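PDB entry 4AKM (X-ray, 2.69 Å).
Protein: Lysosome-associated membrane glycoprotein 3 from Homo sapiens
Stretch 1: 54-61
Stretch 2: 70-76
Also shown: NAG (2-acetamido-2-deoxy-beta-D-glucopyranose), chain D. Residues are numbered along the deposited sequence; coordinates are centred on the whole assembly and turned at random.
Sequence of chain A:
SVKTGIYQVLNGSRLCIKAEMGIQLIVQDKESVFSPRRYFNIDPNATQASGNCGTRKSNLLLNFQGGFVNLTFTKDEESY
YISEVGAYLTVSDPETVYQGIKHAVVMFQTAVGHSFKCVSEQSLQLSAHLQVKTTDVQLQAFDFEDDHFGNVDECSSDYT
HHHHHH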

# COMPACT_ATOMS: atom_id res chain seq x y z
N GLY A 54 1.29 -9.34 13.27
CA GLY A 54 1.14 -10.78 13.38
C GLY A 54 2.42 -11.51 13.03
O GLY A 54 3.24 -11.00 12.27
N THR A 55 2.58 -12.71 13.58
CA THR A 55 3.80 -13.48 13.41
C THR A 55 4.04 -13.90 11.96
O THR A 55 5.19 -14.06 11.53
CB THR A 55 3.82 -14.73 14.34
OG1 THR A 55 2.85 -15.69 13.90
CG2 THR A 55 3.51 -14.33 15.78
N ARG A 56 2.96 -14.05 11.19
CA ARG A 56 3.06 -14.51 9.81
C ARG A 56 2.21 -13.66 8.86
O ARG A 56 2.29 -13.81 7.64
CB ARG A 56 2.65 -15.98 9.71
CG ARG A 56 3.30 -16.75 8.56
CD ARG A 56 2.33 -17.75 7.96
NE ARG A 56 1.19 -17.07 7.34
CZ ARG A 56 0.11 -17.69 6.87
NH1 ARG A 56 0.01 -19.01 6.94
NH2 ARG A 56 -0.87 -16.98 6.32
N LYS A 57 1.42 -12.76 9.42
CA LYS A 57 0.52 -11.94 8.62
C LYS A 57 0.19 -10.60 9.28
O LYS A 57 -0.29 -10.56 10.42
CB LYS A 57 -0.77 -12.71 8.32
CG LYS A 57 -1.47 -12.28 7.04
CD LYS A 57 -2.82 -12.96 6.89
CE LYS A 57 -3.81 -12.45 7.93
NZ LYS A 57 -5.19 -12.94 7.66
N SER A 58 0.44 -9.52 8.56
CA SER A 58 0.18 -8.18 9.08
C SER A 58 -0.63 -7.36 8.09
O SER A 58 -0.83 -7.77 6.95
CB SER A 58 1.49 -7.45 9.36
OG SER A 58 2.33 -8.19 10.22
N ASN A 59 -1.09 -6.19 8.53
CA ASN A 59 -1.70 -5.25 7.60
C ASN A 59 -1.49 -3.80 7.99
O ASN A 59 -1.60 -3.43 9.17
CB ASN A 59 -3.20 -5.53 7.39
CG ASN A 59 -4.04 -5.12 8.59
OD1 ASN A 59 -4.05 -5.81 9.61
ND2 ASN A 59 -4.77 -4.02 8.46
N LEU A 60 -1.14 -3.01 6.98
CA LEU A 60 -1.12 -1.56 7.07
C LEU A 60 -2.38 -1.03 6.40
O LEU A 60 -2.60 -1.23 5.21
CB LEU A 60 0.10 -0.98 6.36
CG LEU A 60 0.03 0.54 6.16
CD1 LEU A 60 -0.05 1.25 7.50
CD2 LEU A 60 1.22 1.05 5.36
N LEU A 61 -3.22 -0.38 7.18
CA LEU A 61 -4.43 0.23 6.66
C LEU A 61 -4.34 1.74 6.77
O LEU A 61 -3.99 2.29 7.82
CB LEU A 61 -5.67 -0.29 7.38
CG LEU A 61 -7.00 0.28 6.92
CD1 LEU A 61 -7.27 -0.04 5.46
CD2 LEU A 61 -8.11 -0.24 7.80
N ASN A 70 -5.72 -0.69 1.85
CA ASN A 70 -5.31 -1.74 2.76
C ASN A 70 -4.25 -2.61 2.12
O ASN A 70 -4.49 -3.29 1.12
CB ASN A 70 -6.52 -2.58 3.16
CG ASN A 70 -6.29 -3.36 4.44
OD1 ASN A 70 -5.33 -3.10 5.18
ND2 ASN A 70 -7.17 -4.31 4.72
N LEU A 71 -3.06 -2.58 2.72
CA LEU A 71 -1.94 -3.39 2.30
C LEU A 71 -1.74 -4.54 3.27
O LEU A 71 -1.39 -4.32 4.42
CB LEU A 71 -0.67 -2.53 2.23
CG LEU A 71 -0.71 -1.34 1.27
CD1 LEU A 71 0.64 -0.66 1.17
CD2 LEU A 71 -1.20 -1.78 -0.11
N THR A 72 -1.97 -5.76 2.80
CA THR A 72 -1.76 -6.95 3.61
C THR A 72 -0.45 -7.65 3.27
O THR A 72 -0.17 -7.94 2.10
CB THR A 72 -2.91 -7.96 3.46
OG1 THR A 72 -4.11 -7.43 4.04
CG2 THR A 72 -2.56 -9.27 4.14
N PHE A 73 0.34 -7.92 4.32
CA PHE A 73 1.64 -8.58 4.21
C PHE A 73 1.62 -10.01 4.75
O PHE A 73 1.01 -10.29 5.78
CB PHE A 73 2.70 -7.79 4.98
CG PHE A 73 2.81 -6.35 4.59
CD1 PHE A 73 1.94 -5.41 5.13
CD2 PHE A 73 3.79 -5.94 3.71
CE1 PHE A 73 2.04 -4.08 4.77
CE2 PHE A 73 3.90 -4.61 3.36
CZ PHE A 73 3.02 -3.68 3.89
N THR A 74 2.34 -10.89 4.06
CA THR A 74 2.54 -12.27 4.49
C THR A 74 4.04 -12.58 4.45
O THR A 74 4.72 -12.20 3.50
CB THR A 74 1.78 -13.27 3.57
OG1 THR A 74 0.37 -13.19 3.82
CG2 THR A 74 2.23 -14.70 3.80
N LYS A 75 4.56 -13.23 5.49
CA LYS A 75 5.94 -13.73 5.43
C LYS A 75 5.96 -15.24 5.20
O LYS A 75 5.32 -16.00 5.93
CB LYS A 75 6.76 -13.33 6.67
CG LYS A 75 6.30 -13.93 7.99
CD LYS A 75 7.28 -13.59 9.11
CE LYS A 75 8.68 -14.12 8.82
NZ LYS A 75 9.66 -13.76 9.89
N ASP A 76 6.68 -15.67 4.17
CA ASP A 76 6.76 -17.09 3.85
C ASP A 76 7.90 -17.71 4.63
O ASP A 76 7.87 -18.89 4.96
CB ASP A 76 6.94 -17.31 2.35
CG ASP A 76 6.06 -18.43 1.82
OD1 ASP A 76 5.67 -19.31 2.62
OD2 ASP A 76 5.74 -18.42 0.61
C1 NAG D . -7.25 -5.20 5.84
C2 NAG D . -8.77 -5.37 5.86
C3 NAG D . -9.18 -6.26 7.03
C4 NAG D . -8.40 -7.57 7.00
C5 NAG D . -6.91 -7.34 6.80
C6 NAG D . -6.21 -8.66 6.51
C7 NAG D . -10.22 -3.62 5.02
C8 NAG D . -11.09 -2.46 5.40
N2 NAG D . -9.40 -4.07 5.96
O3 NAG D . -10.56 -6.54 6.93
O4 NAG D . -8.59 -8.27 8.22
O5 NAG D . -6.64 -6.47 5.72
O6 NAG D . -4.83 -8.40 6.32
O7 NAG D . -10.30 -4.11 3.89

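Two antiparallel strands, 57-61 and 70-75, pair in simple register, burying 587 Å² between the stretches, both sides summed. The face with Asn70 and Thr72 carries the sugar and is mostly polar, though Leu61 is on it; Leu60, Leu71 and Phe73 share the other with Ser58. Asn70, the first residue of stretch 2, pairs with Leu61, whose CD1 lies 3.5 Å from Asn70 CB. Its ND2 is spent on the glycan, bonded to NAG C1 at 1.4 Å, which leaves Asn70 OD1 to accept a weak hydrogen bond from Asn59 ND2 at 3.5 Å. Leu71 turns to the other face and pairs with Leu60: the hydrogen bonds Leu71 N to Leu60 O and Leu60 N to Leu71 O are both 2.9 Å, while Leu60 CB and Leu71 CB meet at 4.5 Å. Thr72 faces Asn59 in a non-hydrogen-bonded pair; its OG1 hydrogen-bonds NAG O6 at 2.6 Å. Phe73 and Ser58 form reciprocal backbone hydrogen bonds, Phe73 N to Ser58 O and Ser58 N to Phe73 O, both 2.9 Å. The buried ring reaches diagonally to Leu60, Phe73 CE1 to Leu60 CB 4.0 Å, and small Ser58 occupies little of that same face. Thr74 returns to the glycan-bearing face, its OG1 3.8 Å from Lys57 CG. Lys75 N hydrogen-bonds Arg56 O at 3.2 Å; its aliphatic chain lies by Thr55 and Arg56, with Lys75 CD 3.2 Å from Thr55 O. Asp76 makes no contact with stretch 1.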